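Local coordinates for lipoprotein (Paraburkholderia phytofirmans, PDB 5T11) that probably helps to guide Pel polysaccharide export across the outer membrane, as a periplasmic lipoprotein that assembles into a dodecamer, at residues H37-I42 and E97-K102; V125-T130 and S154-R159. The protein carries 1 engineered substitution. All coordinates share one frame; numbering follows the deposited sequence.

Contact 1: residues H37-I42 and E97-K102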
ATOM      1  N   HIS B  37     -22.787  -4.850  24.149  1.00 34.18           N
ATOM      2  CA  HIS B  37     -23.081  -6.169  24.716  1.00 42.54           C
ATOM      3  C   HIS B  37     -22.100  -6.520  25.828  1.00 39.01           C
ATOM      4  O   HIS B  37     -22.486  -7.134  26.834  1.00 40.37           O
ATOM      5  CB  HIS B  37     -23.066  -7.231  23.613  1.00 40.62           C
ATOM      6  CG  HIS B  37     -24.164  -7.060  22.608  1.00 47.38           C
ATOM      7  ND1 HIS B  37     -23.953  -7.128  21.245  1.00 48.28           N
ATOM      8  CD2 HIS B  37     -25.485  -6.807  22.771  1.00 45.08           C
ATOM      9  CE1 HIS B  37     -25.096  -6.927  20.614  1.00 51.96           C
ATOM     10  NE2 HIS B  37     -26.042  -6.728  21.516  1.00 53.52           N
ATOM     11  N   SER B  38     -20.832  -6.129  25.665  1.00 33.99           N
ATOM     12  CA  SER B  38     -19.863  -6.305  26.739  1.00 40.43           C
ATOM     13  C   SER B  38     -20.274  -5.520  27.965  1.00 33.48           C
ATOM     14  O   SER B  38     -20.167  -6.022  29.090  1.00 42.96           O
ATOM     15  CB  SER B  38     -18.459  -5.872  26.290  1.00 33.96           C
ATOM     16  OG  SER B  38     -17.987  -6.771  25.302  1.00 34.84           O
ATOM     17  N   ALA B  39     -20.731  -4.275  27.775  1.00 37.00           N
ATOM     18  CA  ALA B  39     -21.164  -3.479  28.925  1.00 38.16           C
ATOM     19  C   ALA B  39     -22.386  -4.102  29.592  1.00 38.33           C
ATOM     20  O   ALA B  39     -22.521  -4.039  30.820  1.00 37.40           O
ATOM     21  CB  ALA B  39     -21.460  -2.039  28.517  1.00 32.02           C
ATOM     22  N   GLU B  40     -23.285  -4.706  28.803  1.00 37.58           N
ATOM     23  CA  GLU B  40     -24.458  -5.360  29.384  1.00 41.13           C
ATOM     24  C   GLU B  40     -24.042  -6.513  30.291  1.00 45.96           C
ATOM     25  O   GLU B  40     -24.553  -6.653  31.408  1.00 45.92           O
ATOM     26  CB  GLU B  40     -25.386  -5.878  28.285  1.00 39.74           C
ATOM     27  CG  GLU B  40     -26.173  -4.834  27.539  1.00 44.74           C
ATOM     28  CD  GLU B  40     -26.705  -5.365  26.212  1.00 61.38           C
ATOM     29  OE1 GLU B  40     -26.444  -6.551  25.912  1.00 64.76           O
ATOM     30  OE2 GLU B  40     -27.374  -4.603  25.473  1.00 62.62           O
ATOM     31  N   SER B  41     -23.121  -7.359  29.811  1.00 36.13           N
ATOM     32  CA  SER B  41     -22.663  -8.509  30.588  1.00 42.26           C
ATOM     33  C   SER B  41     -21.940  -8.069  31.852  1.00 37.38           C
ATOM     34  O   SER B  41     -22.192  -8.598  32.942  1.00 38.76           O
ATOM     35  CB  SER B  41     -21.742  -9.393  29.743  1.00 44.42           C
ATOM     36  OG  SER B  41     -22.464  -9.966  28.676  1.00 53.68           O
ATOM     37  N   ILE B  42     -21.007  -7.124  31.718  1.00 36.13           N
ATOM     38  CA  ILE B  42     -20.309  -6.627  32.899  1.00 36.44           C
ATOM     39  C   ILE B  42     -21.308  -5.998  33.861  1.00 36.39           C
ATOM     40  O   ILE B  42     -21.256  -6.237  35.076  1.00 40.30           O
ATOM     41  CB  ILE B  42     -19.195  -5.637  32.499  1.00 35.70           C
ATOM     42  CG1 ILE B  42     -18.100  -6.351  31.715  1.00 36.34           C
ATOM     43  CG2 ILE B  42     -18.585  -4.978  33.755  1.00 36.55           C
ATOM     44  CD1 ILE B  42     -17.200  -5.387  30.870  1.00 35.96           C
ATOM     45  N   GLU B  97     -20.227   5.450  25.089  1.00 32.98           N
ATOM     46  CA  GLU B  97     -19.714   6.571  24.305  1.00 33.64           C
ATOM     47  C   GLU B  97     -18.277   6.370  23.858  1.00 35.89           C
ATOM     48  O   GLU B  97     -17.845   7.001  22.882  1.00 31.95           O
ATOM     49  CB  GLU B  97     -19.803   7.883  25.114  1.00 32.96           C
ATOM     50  CG  GLU B  97     -21.242   8.375  25.357  1.00 36.10           C
ATOM     51  CD  GLU B  97     -21.920   7.675  26.528  1.00 42.18           C
ATOM     52  OE1 GLU B  97     -21.207   7.303  27.492  1.00 39.38           O
ATOM     53  OE2 GLU B  97     -23.160   7.480  26.481  1.00 42.74           O
ATOM     54  N   GLU B  98     -17.524   5.510  24.540  1.00 32.24           N
ATOM     55  CA  GLU B  98     -16.133   5.276  24.180  1.00 32.84           C
ATOM     56  C   GLU B  98     -15.696   3.961  24.800  1.00 34.09           C
ATOM     57  O   GLU B  98     -16.060   3.647  25.940  1.00 34.07           O
ATOM     58  CB  GLU B  98     -15.234   6.426  24.658  1.00 34.18           C
ATOM     59  CG  GLU B  98     -13.763   6.221  24.369  1.00 30.28           C
ATOM     60  CD  GLU B  98     -12.965   7.538  24.363  1.00 43.45           C
ATOM     61  OE1 GLU B  98     -13.141   8.359  25.301  1.00 39.39           O
ATOM     62  OE2 GLU B  98     -12.155   7.743  23.413  1.00 40.39           O
ATOM     63  N   TRP B  99     -14.912   3.203  24.048  1.00 32.06           N
ATOM     64  CA  TRP B  99     -14.504   1.863  24.445  1.00 30.43           C
ATOM     65  C   TRP B  99     -13.420   1.395  23.486  1.00 33.05           C
ATOM     66  O   TRP B  99     -13.697   0.622  22.561  1.00 32.24           O
ATOM     67  CB  TRP B  99     -15.714   0.930  24.411  1.00 30.88           C
ATOM     68  CG  TRP B  99     -15.577  -0.454  25.034  1.00 36.24           C
ATOM     69  CD1 TRP B  99     -14.852  -1.513  24.552  1.00 37.51           C
ATOM     70  CD2 TRP B  99     -16.272  -0.944  26.201  1.00 37.56           C
ATOM     71  NE1 TRP B  99     -15.028  -2.617  25.362  1.00 37.81           N
ATOM     72  CE2 TRP B  99     -15.885  -2.293  26.384  1.00 39.55           C
ATOM     73  CE3 TRP B  99     -17.152  -0.360  27.125  1.00 40.50           C
ATOM     74  CZ2 TRP B  99     -16.366  -3.078  27.449  1.00 35.84           C
ATOM     75  CZ3 TRP B  99     -17.629  -1.140  28.179  1.00 42.66           C
ATOM     76  CH2 TRP B  99     -17.234  -2.490  28.324  1.00 31.98           C
ATOM     77  N   ARG B 100     -12.196   1.888  23.656  1.00 32.10           N
ATOM     78  CA  ARG B 100     -11.138   1.607  22.687  1.00 35.52           C
ATOM     79  C   ARG B 100      -9.796   1.775  23.377  1.00 35.23           C
ATOM     80  O   ARG B 100      -9.710   2.324  24.481  1.00 29.00           O
ATOM     81  CB  ARG B 100     -11.231   2.546  21.476  1.00 38.60           C
ATOM     82  CG  ARG B 100     -11.032   4.034  21.859  1.00 34.72           C
ATOM     83  CD  ARG B 100     -10.926   4.954  20.641  1.00 36.71           C
ATOM     84  NE  ARG B 100      -9.764   4.613  19.807  1.00 36.94           N
ATOM     85  CZ  ARG B 100      -9.341   5.342  18.781  1.00 38.79           C
ATOM     86  NH1 ARG B 100      -9.979   6.464  18.439  1.00 32.98           N
ATOM     87  NH2 ARG B 100      -8.278   4.956  18.097  1.00 38.84           N
ATOM     88  N   TYR B 101      -8.742   1.296  22.712  1.00 28.89           N
ATOM     89  CA  TYR B 101      -7.402   1.792  23.004  1.00 29.61           C
ATOM     90  C   TYR B 101      -7.167   3.005  22.123  1.00 39.33           C
ATOM     91  O   TYR B 101      -7.566   3.020  20.954  1.00 32.64           O
ATOM     92  CB  TYR B 101      -6.311   0.741  22.750  1.00 30.43           C
ATOM     93  CG  TYR B 101      -6.408  -0.486  23.643  1.00 35.08           C
ATOM     94  CD1 TYR B 101      -5.849  -0.482  24.920  1.00 35.89           C
ATOM     95  CD2 TYR B 101      -7.070  -1.649  23.216  1.00 34.45           C
ATOM     96  CE1 TYR B 101      -5.933  -1.591  25.757  1.00 35.23           C
ATOM     97  CE2 TYR B 101      -7.161  -2.779  24.059  1.00 28.11           C
ATOM     98  CZ  TYR B 101      -6.590  -2.733  25.331  1.00 32.87           C
ATOM     99  OH  TYR B 101      -6.664  -3.816  26.189  1.00 33.94           O
ATOM    100  N   LYS B 102      -6.557   4.044  22.694  1.00 31.97           N
ATOM    101  CA  LYS B 102      -6.126   5.140  21.848  1.00 33.75           C
ATOM    102  C   LYS B 102      -5.051   4.626  20.890  1.00 39.89           C
ATOM    103  O   LYS B 102      -4.476   3.549  21.077  1.00 33.51           O
ATOM    104  CB  LYS B 102      -5.621   6.324  22.693  1.00 40.82           C
ATOM    105  CG  LYS B 102      -6.768   7.061  23.432  1.00 36.27           C
ATOM    106  CD  LYS B 102      -6.287   7.963  24.600  1.00 37.25           C
ATOM    107  CE  LYS B 102      -5.263   8.983  24.183  1.00 40.90           C
ATOM    108  NZ  LYS B 102      -5.078  10.030  25.279  1.00 48.99           N
TER

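Contact 2: residues V125-T130 and S154-R159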
ATOM      1  N   VAL B 125     -37.495   7.443  34.567  1.00 49.42           N
ATOM      2  CA  VAL B 125     -36.085   7.312  34.932  1.00 47.94           C
ATOM      3  C   VAL B 125     -35.944   7.709  36.400  1.00 52.50           C
ATOM      4  O   VAL B 125     -36.158   8.871  36.762  1.00 55.70           O
ATOM      5  CB  VAL B 125     -35.183   8.171  34.039  1.00 49.80           C
ATOM      6  CG1 VAL B 125     -33.752   8.171  34.580  1.00 44.64           C
ATOM      7  CG2 VAL B 125     -35.209   7.660  32.603  1.00 55.37           C
ATOM      8  N   VAL B 126     -35.600   6.741  37.257  1.00 53.36           N
ATOM      9  CA  VAL B 126     -35.500   6.997  38.692  1.00 49.99           C
ATOM     10  C   VAL B 126     -34.060   7.163  39.150  1.00 46.37           C
ATOM     11  O   VAL B 126     -33.828   7.558  40.304  1.00 49.39           O
ATOM     12  CB  VAL B 126     -36.195   5.888  39.514  1.00 55.87           C
ATOM     13  CG1 VAL B 126     -37.698   5.824  39.184  1.00 56.86           C
ATOM     14  CG2 VAL B 126     -35.519   4.537  39.294  1.00 50.13           C
ATOM     15  N   TRP B 127     -33.088   6.910  38.279  1.00 43.37           N
ATOM     16  CA  TRP B 127     -31.676   7.033  38.610  1.00 46.45           C
ATOM     17  C   TRP B 127     -30.897   7.006  37.308  1.00 41.30           C
ATOM     18  O   TRP B 127     -31.297   6.331  36.352  1.00 41.93           O
ATOM     19  CB  TRP B 127     -31.227   5.896  39.541  1.00 45.26           C
ATOM     20  CG  TRP B 127     -29.763   5.854  39.874  1.00 43.66           C
ATOM     21  CD1 TRP B 127     -29.161   6.373  40.982  1.00 46.75           C
ATOM     22  CD2 TRP B 127     -28.722   5.225  39.105  1.00 49.31           C
ATOM     23  NE1 TRP B 127     -27.811   6.122  40.948  1.00 49.54           N
ATOM     24  CE2 TRP B 127     -27.514   5.414  39.809  1.00 42.10           C
ATOM     25  CE3 TRP B 127     -28.699   4.522  37.897  1.00 44.18           C
ATOM     26  CZ2 TRP B 127     -26.290   4.938  39.336  1.00 47.81           C
ATOM     27  CZ3 TRP B 127     -27.476   4.046  37.419  1.00 44.02           C
ATOM     28  CH2 TRP B 127     -26.289   4.258  38.138  1.00 42.14           C
ATOM     29  N   SER B 128     -29.795   7.750  37.273  1.00 43.78           N
ATOM     30  CA  SER B 128     -28.942   7.737  36.091  1.00 45.29           C
ATOM     31  C   SER B 128     -27.546   8.171  36.503  1.00 50.14           C
ATOM     32  O   SER B 128     -27.348   8.761  37.574  1.00 43.53           O
ATOM     33  CB  SER B 128     -29.494   8.644  34.983  1.00 48.36           C
ATOM     34  OG  SER B 128     -29.643   9.988  35.430  1.00 51.32           O
ATOM     35  N   ALA B 129     -26.579   7.876  35.636  1.00 41.62           N
ATOM     36  CA  ALA B 129     -25.191   8.193  35.937  1.00 39.91           C
ATOM     37  C   ALA B 129     -24.353   8.109  34.670  1.00 40.12           C
ATOM     38  O   ALA B 129     -24.737   7.478  33.680  1.00 37.87           O
ATOM     39  CB  ALA B 129     -24.612   7.266  37.011  1.00 38.19           C
ATOM     40  N   THR B 130     -23.203   8.769  34.729  1.00 35.31           N
ATOM     41  CA  THR B 130     -22.212   8.840  33.668  1.00 40.66           C
ATOM     42  C   THR B 130     -20.839   8.608  34.282  1.00 44.17           C
ATOM     43  O   THR B 130     -20.529   9.143  35.360  1.00 41.74           O
ATOM     44  CB  THR B 130     -22.236  10.207  32.960  1.00 48.48           C
ATOM     45  OG1 THR B 130     -23.565  10.485  32.486  1.00 47.29           O
ATOM     46  CG2 THR B 130     -21.251  10.233  31.775  1.00 45.28           C
ATOM     47  N   SER B 154     -22.248   1.399  41.629  1.00 47.11           N
ATOM     48  CA  SER B 154     -22.202   1.163  43.069  1.00 49.53           C
ATOM     49  C   SER B 154     -23.424   1.675  43.840  1.00 50.45           C
ATOM     50  O   SER B 154     -23.772   1.040  44.852  1.00 56.18           O
ATOM     51  CB  SER B 154     -20.918   1.762  43.661  1.00 52.03           C
ATOM     52  OG  SER B 154     -20.958   3.176  43.652  1.00 61.92           O
ATOM     53  N   PRO B 155     -24.103   2.770  43.459  1.00 49.75           N
ATOM     54  CA  PRO B 155     -25.317   3.148  44.209  1.00 51.21           C
ATOM     55  C   PRO B 155     -26.483   2.174  44.039  1.00 53.39           C
ATOM     56  O   PRO B 155     -27.464   2.287  44.786  1.00 48.73           O
ATOM     57  CB  PRO B 155     -25.666   4.534  43.651  1.00 51.51           C
ATOM     58  CG  PRO B 155     -24.380   5.038  42.999  1.00 48.55           C
ATOM     59  CD  PRO B 155     -23.738   3.803  42.464  1.00 45.64           C
ATOM     60  N   LEU B 156     -26.425   1.230  43.100  1.00 47.77           N
ATOM     61  CA  LEU B 156     -27.490   0.244  42.948  1.00 52.29           C
ATOM     62  C   LEU B 156     -27.247  -1.033  43.749  1.00 55.26           C
ATOM     63  O   LEU B 156     -27.988  -2.009  43.579  1.00 53.24           O
ATOM     64  CB  LEU B 156     -27.686  -0.111  41.477  1.00 46.59           C
ATOM     65  CG  LEU B 156     -27.927   1.074  40.537  1.00 47.87           C
ATOM     66  CD1 LEU B 156     -28.221   0.576  39.130  1.00 38.32           C
ATOM     67  CD2 LEU B 156     -29.058   1.949  41.047  1.00 50.94           C
ATOM     68  N   GLN B 157     -26.240  -1.052  44.618  1.00 53.94           N
ATOM     69  CA  GLN B 157     -26.064  -2.193  45.507  1.00 56.49           C
ATOM     70  C   GLN B 157     -27.265  -2.344  46.438  1.00 61.77           C
ATOM     71  O   GLN B 157     -27.940  -1.371  46.793  1.00 54.06           O
ATOM     72  CB  GLN B 157     -24.780  -2.036  46.319  1.00 59.47           C
ATOM     73  CG  GLN B 157     -23.527  -2.070  45.470  1.00 59.88           C
ATOM     74  CD  GLN B 157     -22.283  -1.636  46.236  1.00 72.74           C
ATOM     75  OE1 GLN B 157     -22.342  -1.349  47.435  1.00 75.49           O
ATOM     76  NE2 GLN B 157     -21.145  -1.585  45.537  1.00 76.08           N
ATOM     77  N   ALA B 158     -27.546  -3.585  46.816  1.00 65.27           N
ATOM     78  CA  ALA B 158     -28.641  -3.844  47.737  1.00 72.91           C
ATOM     79  C   ALA B 158     -28.295  -3.267  49.100  1.00 81.66           C
ATOM     80  O   ALA B 158     -27.198  -3.496  49.619  1.00 77.36           O
ATOM     81  CB  ALA B 158     -28.914  -5.341  47.847  1.00 69.62           C
ATOM     82  N   ARG B 159     -29.223  -2.501  49.667  1.00 86.24           N
ATOM     83  CA  ARG B 159     -29.005  -1.868  50.958  1.00 90.52           C
ATOM     84  C   ARG B 159     -29.750  -2.647  52.025  1.00 95.18           C
ATOM     85  O   ARG B 159     -30.023  -3.830  51.841  1.00 94.79           O
ATOM     86  CB  ARG B 159     -29.459  -0.407  50.928  1.00 93.50           C
TER

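Contact 1: residues H37-I42 and E97-K102
Trp99 pushes the benzo end of its indole against one side of helix 35-49, and Ser38, Ala39 and Ile42 receive it. Three successive atoms of the six-membered ring do the touching, and the three neighbours are not equivalent. CD1 of Ile42 sits nearly in the indole plane and faces the ring edge, 3.9 Å from CH2 of Trp99, so that Ile42 and Trp99 point at one another. CB of Ser38 approaches obliquely and lies 3.7 Å from CZ2 of Trp99. CB of Ala39 is also oblique, on the same side of the ring plane as CB of Ser38, and comes within 3.9 Å of CZ3 of Trp99. The ring tip therefore tucks in beside the helix, close enough for CH2 of Trp99 to lie 4.0 Å from N of Ala39.

With CG opposite the backbone N (chi1 -169°), the indole of Trp99 reaches out from its strand toward the helix. On Ser38, OG swings back beside its own N (chi1 -68°) and makes a weak hydrogen bond to Asp34 O, which leaves the methylene to meet the ring. No hydrogen bond crosses between the segments. A bond from Ile42 N to Ser38 O (3.0 Å) joins two of the residues that hold the ring on one helical turn, while Trp99 O accepts a bond from Thr32 OG1.

Leu141 and Ala145 of helix 141-152 also pack on the indole, and Tyr29 of a neighbouring subunit rests on Ser38. Just before Trp99, a classic bulge sets Glu97 and Glu98 together opposite Gly112. The arrangement is helix-on-sheet packing in an alpha/beta fold, with a tryptophan that follows a beta bulge wedged against helices 35-49 and 141-152.

Contact 2: residues V125-T130 and S154-R159
Gln157 N bonds back to Ser154 O at 3.2 Å, closing the short 3-10 turn that presents Pro155 and Leu156 to the indole of Trp127. Leu156 takes a ring face: its CD2 stands 4.0 Å from the centroid of the five-membered ring of Trp127, only 17° off the normal, a clear CH-pi contact. The other branch reaches along the bicycle, CD1 of Leu156 lying 3.9 Å from CZ3 of Trp127, so the forked end spans both rings. Pro155 comes in obliquely beside the pyrrole nitrogen, its CB 3.8 Å from NE1 of Trp127, and the proline side chain runs roughly perpendicular to that of Trp127. Across the indole from Leu156, the backbone N of Ala129 lies over the rim of the other face.

Trp127 extends from its strand with CG opposite the backbone N (chi1 176°), which brings the ring to the turn. Leu153 and Thr10 also touch the indole, while Leu15 and Leu92 pack on Leu156. Leu117 on the next strand pairs with two residues here, Val126 and Trp127, in a classic beta bulge, and the bulged strand packs through its tryptophan against the 3-10 turn that follows helix 141-152.

In the fold
Both segments of contact 1 precede those of contact 2; the centres are about 19 Å apart, with the middle of the chain between them, and both contacts draw on one mixed sheet. In it, strand 109-119 runs between strand 90-99 of contact 1 and strand 125-134 of contact 2, pairing with each at a beta bulge. Helix 141-152 connects them further, since it packs on Trp99 and Ile42 and leads into segment 154-159. The two tryptophans thus pack the sheet against helix 35-49 in one place and the C-terminal turn in the other. One neighbouring subunit, not the one that supplies Tyr29, touches both contacts, which places them close to the interfaces of the dodecamer.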